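Local coordinates for protein ribonucleoside-diphosphate reductase (Pseudomonas aeruginosa, PDB 5IM3) that binds dATP, an allosteric regulator, in its N-terminal ATP cone and probably reduces ribonucleoside diphosphates to deoxyribonucleotides for DNA synthesis, at residues L32-Y44 with S92-Q104. Numbering follows the deposited sequence.
Sequences LRVIKRNGTVVPY and SGGTIHIEEIQDQ. With DTP (2'-deoxyadenosine 5'-triphosphate), chain C; DTP (2'-deoxyadenosine 5'-triphosphate), chain D.
Bends at chi2 (-125°) and chi3 (148°) swing the Arg37 guanidinium back to Glu99, itself folded at chi2 (-64°) to meet it. Arg37 NE, 2.9 Å from Glu99 OE2, and Arg37 NH2, 3.0 Å from that oxygen, grip it side-on in a salt bridge, with OE2 in the guanidinium plane; Arg125 takes the carboxylate's other oxygen. Arg37 NH1 is left for phosphate, reaching O1B of the chain D dATP at 3.2 Å and, more weakly, O1B of the chain C dATP. Strand 33-35 runs parallel to strand 95-97, joined by hydrogen bonds from Ile35 N to Ile96 O (2.8 Å) and from Arg33 N to Gly94 O (3.1 Å). On one sheet face Val34 CG1 meets Ile101 CD1 tip to tip at 3.6 Å, and with Tyr44, whose ring face lies against C2 of the chain C adenine, they line the base pocket. On the other, Ile35 CD1 sits over the His97 ring in a CH-pi contact. Gln102 NE2 donates a nearly straight bond to O3' of the chain D dATP, while Tyr121 OH hydrogen-bonds its OE1. This ATP cone thus illustrates how one arginine, oriented by a carboxylate, can bridge two nucleotides, its charge, with a nearby magnesium ion, probably helping to offset that of their phosphates.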
loop_
_atom_site.group_PDB
_atom_site.type_symbol
_atom_site.label_atom_id
_atom_site.label_comp_id
_atom_site.label_asym_id
_atom_site.label_seq_id
_atom_site.Cartn_x
_atom_site.Cartn_y
_atom_site.Cartn_z
ATOM N N LEU A 32 51.640 -11.196 30.593
ATOM C CA LEU A 32 51.448 -11.938 29.353
ATOM C C LEU A 32 52.609 -12.891 29.084
ATOM O O LEU A 32 53.774 -12.496 29.124
ATOM C CB LEU A 32 51.286 -10.976 28.173
ATOM C CG LEU A 32 49.869 -10.798 27.626
ATOM C CD1 LEU A 32 49.844 -9.718 26.549
ATOM C CD2 LEU A 32 49.326 -12.112 27.075
ATOM N N ARG A 33 52.279 -14.150 28.804
ATOM C CA ARG A 33 53.262 -15.176 28.490
ATOM C C ARG A 33 52.785 -15.962 27.276
ATOM O O ARG A 33 51.640 -15.831 26.835
ATOM C CB ARG A 33 53.501 -16.108 29.685
ATOM C CG ARG A 33 54.110 -15.409 30.892
ATOM C CD ARG A 33 54.392 -16.378 32.031
ATOM N NE ARG A 33 54.993 -15.709 33.181
ATOM C CZ ARG A 33 55.409 -16.332 34.279
ATOM N NH1 ARG A 33 55.292 -17.649 34.386
ATOM N NH2 ARG A 33 55.943 -15.637 35.275
ATOM N N VAL A 34 53.677 -16.786 26.732
ATOM C CA VAL A 34 53.421 -17.495 25.484
ATOM C C VAL A 34 53.770 -18.965 25.656
ATOM O O VAL A 34 54.808 -19.306 26.236
ATOM C CB VAL A 34 54.224 -16.889 24.314
ATOM C CG1 VAL A 34 53.785 -17.510 22.993
ATOM C CG2 VAL A 34 54.068 -15.378 24.285
ATOM N N ILE A 35 52.901 -19.832 25.145
ATOM C CA ILE A 35 53.161 -21.267 25.111
ATOM C C ILE A 35 54.076 -21.541 23.922
ATOM O O ILE A 35 53.643 -21.485 22.769
ATOM C CB ILE A 35 51.862 -22.074 25.003
ATOM C CG1 ILE A 35 50.876 -21.667 26.105
ATOM C CG2 ILE A 35 52.163 -23.567 25.083
ATOM C CD1 ILE A 35 49.457 -22.126 25.848
ATOM N N LYS A 36 55.344 -21.835 24.199
ATOM C CA LYS A 36 56.287 -22.134 23.133
ATOM C C LYS A 36 55.820 -23.352 22.337
ATOM O O LYS A 36 54.834 -24.014 22.674
ATOM C CB LYS A 36 57.682 -22.376 23.709
ATOM C CG LYS A 36 58.396 -21.108 24.163
ATOM C CD LYS A 36 59.248 -20.510 23.051
ATOM C CE LYS A 36 60.529 -21.308 22.837
ATOM N NZ LYS A 36 61.348 -20.767 21.714
ATOM N N ARG A 37 56.551 -23.642 21.257
ATOM C CA ARG A 37 56.198 -24.769 20.398
ATOM C C ARG A 37 56.074 -26.054 21.200
ATOM O O ARG A 37 55.230 -26.906 20.899
ATOM C CB ARG A 37 57.246 -24.937 19.296
ATOM C CG ARG A 37 57.343 -23.751 18.359
ATOM C CD ARG A 37 57.172 -24.151 16.902
ATOM N NE ARG A 37 56.527 -23.101 16.118
ATOM C CZ ARG A 37 57.149 -22.026 15.644
ATOM N NH1 ARG A 37 58.443 -21.843 15.877
ATOM N NH2 ARG A 37 56.474 -21.127 14.937
ATOM N N ASN A 38 56.906 -26.212 22.228
ATOM C CA ASN A 38 56.929 -27.424 23.044
ATOM C C ASN A 38 56.950 -27.020 24.517
ATOM O O ASN A 38 58.017 -26.876 25.121
ATOM C CB ASN A 38 58.125 -28.296 22.672
ATOM C CG ASN A 38 59.405 -27.498 22.530
ATOM O OD1 ASN A 38 59.379 -26.269 22.450
ATOM N ND2 ASN A 38 60.535 -28.195 22.482
ATOM N N GLY A 39 55.763 -26.822 25.082
ATOM C CA GLY A 39 55.596 -26.762 26.521
ATOM C C GLY A 39 55.998 -25.468 27.199
ATOM O O GLY A 39 55.152 -24.778 27.777
ATOM N N THR A 40 57.286 -25.131 27.137
ATOM C CA THR A 40 57.838 -24.089 27.995
ATOM C C THR A 40 57.044 -22.795 27.864
ATOM O O THR A 40 56.406 -22.528 26.843
ATOM C CB THR A 40 59.308 -23.833 27.651
ATOM O OG1 THR A 40 59.409 -23.303 26.324
ATOM C CG2 THR A 40 60.118 -25.121 27.745
ATOM N N VAL A 41 57.089 -21.991 28.924
ATOM C CA VAL A 41 56.401 -20.707 28.984
ATOM C C VAL A 41 57.439 -19.616 29.205
ATOM O O VAL A 41 58.345 -19.767 30.032
ATOM C CB VAL A 41 55.338 -20.687 30.102
ATOM C CG1 VAL A 41 54.601 -19.358 30.120
ATOM C CG2 VAL A 41 54.360 -21.839 29.923
ATOM N N VAL A 42 57.301 -18.519 28.467
ATOM C CA VAL A 42 58.262 -17.418 28.521
ATOM C C VAL A 42 57.507 -16.099 28.548
ATOM O O VAL A 42 56.338 -16.024 28.143
ATOM C CB VAL A 42 59.232 -17.444 27.323
ATOM C CG1 VAL A 42 60.170 -18.639 27.422
ATOM C CG2 VAL A 42 58.458 -17.476 26.011
ATOM N N PRO A 43 58.154 -15.033 29.025
ATOM C CA PRO A 43 57.504 -13.718 29.008
ATOM C C PRO A 43 57.200 -13.258 27.590
ATOM O O PRO A 43 57.850 -13.664 26.624
ATOM C CB PRO A 43 58.532 -12.801 29.685
ATOM C CG PRO A 43 59.387 -13.710 30.492
ATOM C CD PRO A 43 59.453 -14.993 29.722
ATOM N N TYR A 44 56.193 -12.394 27.475
ATOM C CA TYR A 44 55.813 -11.819 26.192
ATOM C C TYR A 44 56.735 -10.645 25.874
ATOM O O TYR A 44 56.750 -9.643 26.597
ATOM C CB TYR A 44 54.350 -11.375 26.227
ATOM C CG TYR A 44 53.810 -10.884 24.901
ATOM C CD1 TYR A 44 53.114 -11.736 24.051
ATOM C CD2 TYR A 44 53.988 -9.565 24.503
ATOM C CE1 TYR A 44 52.617 -11.288 22.838
ATOM C CE2 TYR A 44 53.495 -9.110 23.294
ATOM C CZ TYR A 44 52.811 -9.974 22.467
ATOM O OH TYR A 44 52.319 -9.524 21.263
ATOM N N SER A 92 43.961 -9.125 32.837
ATOM C CA SER A 92 45.260 -8.908 33.473
ATOM C C SER A 92 46.145 -10.107 33.150
ATOM O O SER A 92 46.222 -11.072 33.914
ATOM C CB SER A 92 45.102 -8.714 34.977
ATOM O OG SER A 92 44.386 -7.527 35.270
ATOM N N GLY A 93 46.822 -10.041 32.008
ATOM C CA GLY A 93 47.712 -11.101 31.586
ATOM C C GLY A 93 46.965 -12.293 31.014
ATOM O O GLY A 93 45.737 -12.383 31.041
ATOM N N GLY A 94 47.740 -13.231 30.485
ATOM C CA GLY A 94 47.164 -14.422 29.894
ATOM C C GLY A 94 48.242 -15.290 29.285
ATOM O O GLY A 94 49.436 -15.082 29.511
ATOM N N THR A 95 47.802 -16.277 28.506
ATOM C CA THR A 95 48.709 -17.171 27.798
ATOM C C THR A 95 48.154 -17.440 26.408
ATOM O O THR A 95 46.958 -17.705 26.254
ATOM C CB THR A 95 48.902 -18.492 28.551
ATOM O OG1 THR A 95 47.626 -19.083 28.822
ATOM C CG2 THR A 95 49.650 -18.261 29.859
ATOM N N ILE A 96 49.028 -17.371 25.402
ATOM C CA ILE A 96 48.646 -17.561 24.011
ATOM C C ILE A 96 49.661 -18.479 23.343
ATOM O O ILE A 96 50.814 -18.584 23.765
ATOM C CB ILE A 96 48.551 -16.223 23.247
ATOM C CG1 ILE A 96 49.777 -15.357 23.555
ATOM C CG2 ILE A 96 47.257 -15.499 23.610
ATOM C CD1 ILE A 96 49.837 -14.068 22.769
ATOM N N HIS A 97 49.214 -19.144 22.282
ATOM C CA HIS A 97 50.067 -20.079 21.568
ATOM C C HIS A 97 50.975 -19.342 20.593
ATOM O O HIS A 97 50.648 -18.259 20.099
ATOM C CB HIS A 97 49.226 -21.112 20.818
ATOM C CG HIS A 97 48.618 -22.151 21.707
ATOM N ND1 HIS A 97 47.374 -22.003 22.282
ATOM C CD2 HIS A 97 49.088 -23.349 22.129
ATOM C CE1 HIS A 97 47.100 -23.068 23.015
ATOM N NE2 HIS A 97 48.124 -23.900 22.939
ATOM N N ILE A 98 52.132 -19.946 20.320
ATOM C CA ILE A 98 53.106 -19.317 19.435
ATOM C C ILE A 98 52.528 -19.166 18.034
ATOM O O ILE A 98 52.755 -18.155 17.357
ATOM C CB ILE A 98 54.415 -20.129 19.432
ATOM C CG1 ILE A 98 55.558 -19.317 18.821
ATOM C CG2 ILE A 98 54.229 -21.450 18.703
ATOM C CD1 ILE A 98 56.179 -18.344 19.799
ATOM N N GLU A 99 51.765 -20.164 17.577
ATOM C CA GLU A 99 51.134 -20.078 16.263
ATOM C C GLU A 99 50.023 -19.037 16.249
ATOM O O GLU A 99 49.721 -18.467 15.195
ATOM C CB GLU A 99 50.585 -21.446 15.853
ATOM C CG GLU A 99 51.630 -22.551 15.824
ATOM C CD GLU A 99 52.705 -22.314 14.779
ATOM O OE1 GLU A 99 52.374 -21.824 13.679
ATOM O OE2 GLU A 99 53.885 -22.612 15.061
ATOM N N GLU A 100 49.405 -18.781 17.403
ATOM C CA GLU A 100 48.395 -17.733 17.492
ATOM C C GLU A 100 49.000 -16.364 17.214
ATOM O O GLU A 100 48.322 -15.480 16.678
ATOM C CB GLU A 100 47.742 -17.772 18.876
ATOM C CG GLU A 100 46.274 -17.365 18.908
ATOM C CD GLU A 100 45.584 -17.779 20.199
ATOM O OE1 GLU A 100 45.994 -18.798 20.797
ATOM O OE2 GLU A 100 44.634 -17.084 20.618
ATOM N N ILE A 101 50.275 -16.178 17.557
ATOM C CA ILE A 101 50.960 -14.917 17.296
ATOM C C ILE A 101 51.383 -14.829 15.836
ATOM O O ILE A 101 51.227 -13.783 15.194
ATOM C CB ILE A 101 52.166 -14.773 18.243
ATOM C CG1 ILE A 101 51.707 -14.949 19.696
ATOM C CG2 ILE A 101 52.857 -13.422 18.024
ATOM C CD1 ILE A 101 52.817 -14.986 20.678
ATOM N N GLN A 102 51.938 -15.918 15.297
ATOM C CA GLN A 102 52.323 -15.941 13.889
ATOM C C GLN A 102 51.143 -15.579 12.995
ATOM O O GLN A 102 51.300 -14.845 12.012
ATOM C CB GLN A 102 52.869 -17.323 13.520
ATOM C CG GLN A 102 54.225 -17.658 14.130
ATOM C CD GLN A 102 55.379 -17.032 13.370
ATOM O OE1 GLN A 102 55.484 -15.807 13.271
ATOM N NE2 GLN A 102 56.252 -17.872 12.822
ATOM N N ASP A 103 49.951 -16.079 13.327
ATOM C CA ASP A 103 48.772 -15.775 12.524
ATOM C C ASP A 103 48.424 -14.294 12.590
ATOM O O ASP A 103 48.071 -13.688 11.571
ATOM C CB ASP A 103 47.588 -16.624 12.989
ATOM C CG ASP A 103 47.645 -18.047 12.461
ATOM O OD1 ASP A 103 48.704 -18.446 11.930
ATOM O OD2 ASP A 103 46.630 -18.765 12.579
ATOM N N GLN A 104 48.516 -13.690 13.779
ATOM C CA GLN A 104 48.205 -12.270 13.906
ATOM C C GLN A 104 49.274 -11.400 13.258
ATOM O O GLN A 104 48.970 -10.297 12.791
ATOM C CB GLN A 104 48.030 -11.900 15.379
ATOM C CG GLN A 104 46.752 -12.449 15.999
ATOM C CD GLN A 104 45.498 -11.856 15.381
ATOM O OE1 GLN A 104 45.464 -10.678 15.024
ATOM N NE2 GLN A 104 44.459 -12.674 15.246
HETATM P PG DTP C . 63.195 -20.069 17.942
HETATM O O1G DTP C . 64.209 -19.163 18.530
HETATM O O2G DTP C . 62.779 -19.653 16.519
HETATM O O3G DTP C . 63.656 -21.512 17.893
HETATM P PB DTP C . 60.449 -19.441 18.245
HETATM O O1B DTP C . 60.111 -19.975 16.909
HETATM O O2B DTP C . 59.328 -19.661 19.244
HETATM O O3B DTP C . 61.828 -20.047 18.756
HETATM P PA DTP C . 61.228 -17.193 16.727
HETATM O O1A DTP C . 61.994 -15.961 16.993
HETATM O O2A DTP C . 61.918 -18.179 15.779
HETATM O O3A DTP C . 60.827 -17.907 18.089
HETATM O "O5'" DTP C . 59.812 -16.896 16.175
HETATM C "C5'" DTP C . 59.046 -15.975 16.957
HETATM C "C4'" DTP C . 57.597 -15.986 16.553
HETATM O "O4'" DTP C . 56.784 -16.207 17.721
HETATM C "C3'" DTP C . 57.119 -14.651 16.002
HETATM O "O3'" DTP C . 55.966 -14.800 15.174
HETATM C "C2'" DTP C . 56.790 -13.878 17.273
HETATM C "C1'" DTP C . 56.424 -14.954 18.290
HETATM N N9 DTP C . 57.101 -14.813 19.577
HETATM C C8 DTP C . 58.345 -15.253 19.944
HETATM N N7 DTP C . 58.710 -14.889 21.149
HETATM C C5 DTP C . 57.626 -14.159 21.612
HETATM C C6 DTP C . 57.383 -13.494 22.827
HETATM N N6 DTP C . 58.302 -13.354 23.791
HETATM N N1 DTP C . 56.180 -12.897 22.983
HETATM C C2 DTP C . 55.301 -12.952 21.978
HETATM N N3 DTP C . 55.435 -13.518 20.778
HETATM C C4 DTP C . 56.624 -14.113 20.658
HETATM P PG DTP D . 61.765 -22.328 13.513
HETATM O O1G DTP D . 62.105 -21.455 14.616
HETATM O O2G DTP D . 62.900 -22.589 12.576
HETATM O O3G DTP D . 61.166 -23.632 13.949
HETATM P PB DTP D . 60.064 -20.153 12.606
HETATM O O1B DTP D . 59.837 -19.650 13.972
HETATM O O2B DTP D . 58.778 -20.075 11.798
HETATM O O3B DTP D . 60.629 -21.641 12.639
HETATM P PA DTP D . 62.454 -18.537 12.538
HETATM O O1A DTP D . 63.608 -18.579 11.617
HETATM O O2A DTP D . 62.801 -19.121 13.917
HETATM O O3A DTP D . 61.226 -19.326 11.905
HETATM O "O5'" DTP D . 61.838 -17.108 12.758
HETATM C "C5'" DTP D . 61.717 -16.212 11.643
HETATM C "C4'" DTP D . 60.300 -15.724 11.460
HETATM O "O4'" DTP D . 60.332 -14.433 10.816
HETATM C "C3'" DTP D . 59.413 -16.628 10.592
HETATM O "O3'" DTP D . 58.235 -17.008 11.304
HETATM C "C2'" DTP D . 59.042 -15.763 9.387
HETATM C "C1'" DTP D . 59.990 -14.578 9.454
HETATM N N9 DTP D . 61.214 -14.717 8.666
HETATM C C8 DTP D . 62.491 -14.962 9.095
HETATM N N7 DTP D . 63.367 -15.087 8.127
HETATM C C5 DTP D . 62.612 -14.908 6.978
HETATM C C6 DTP D . 62.946 -14.923 5.611
HETATM N N6 DTP D . 64.166 -15.207 5.148
HETATM N N1 DTP D . 61.961 -14.679 4.722
HETATM C C2 DTP D . 60.727 -14.449 5.177
HETATM N N3 DTP D . 60.289 -14.429 6.436
HETATM C C4 DTP D . 61.285 -14.669 7.296
#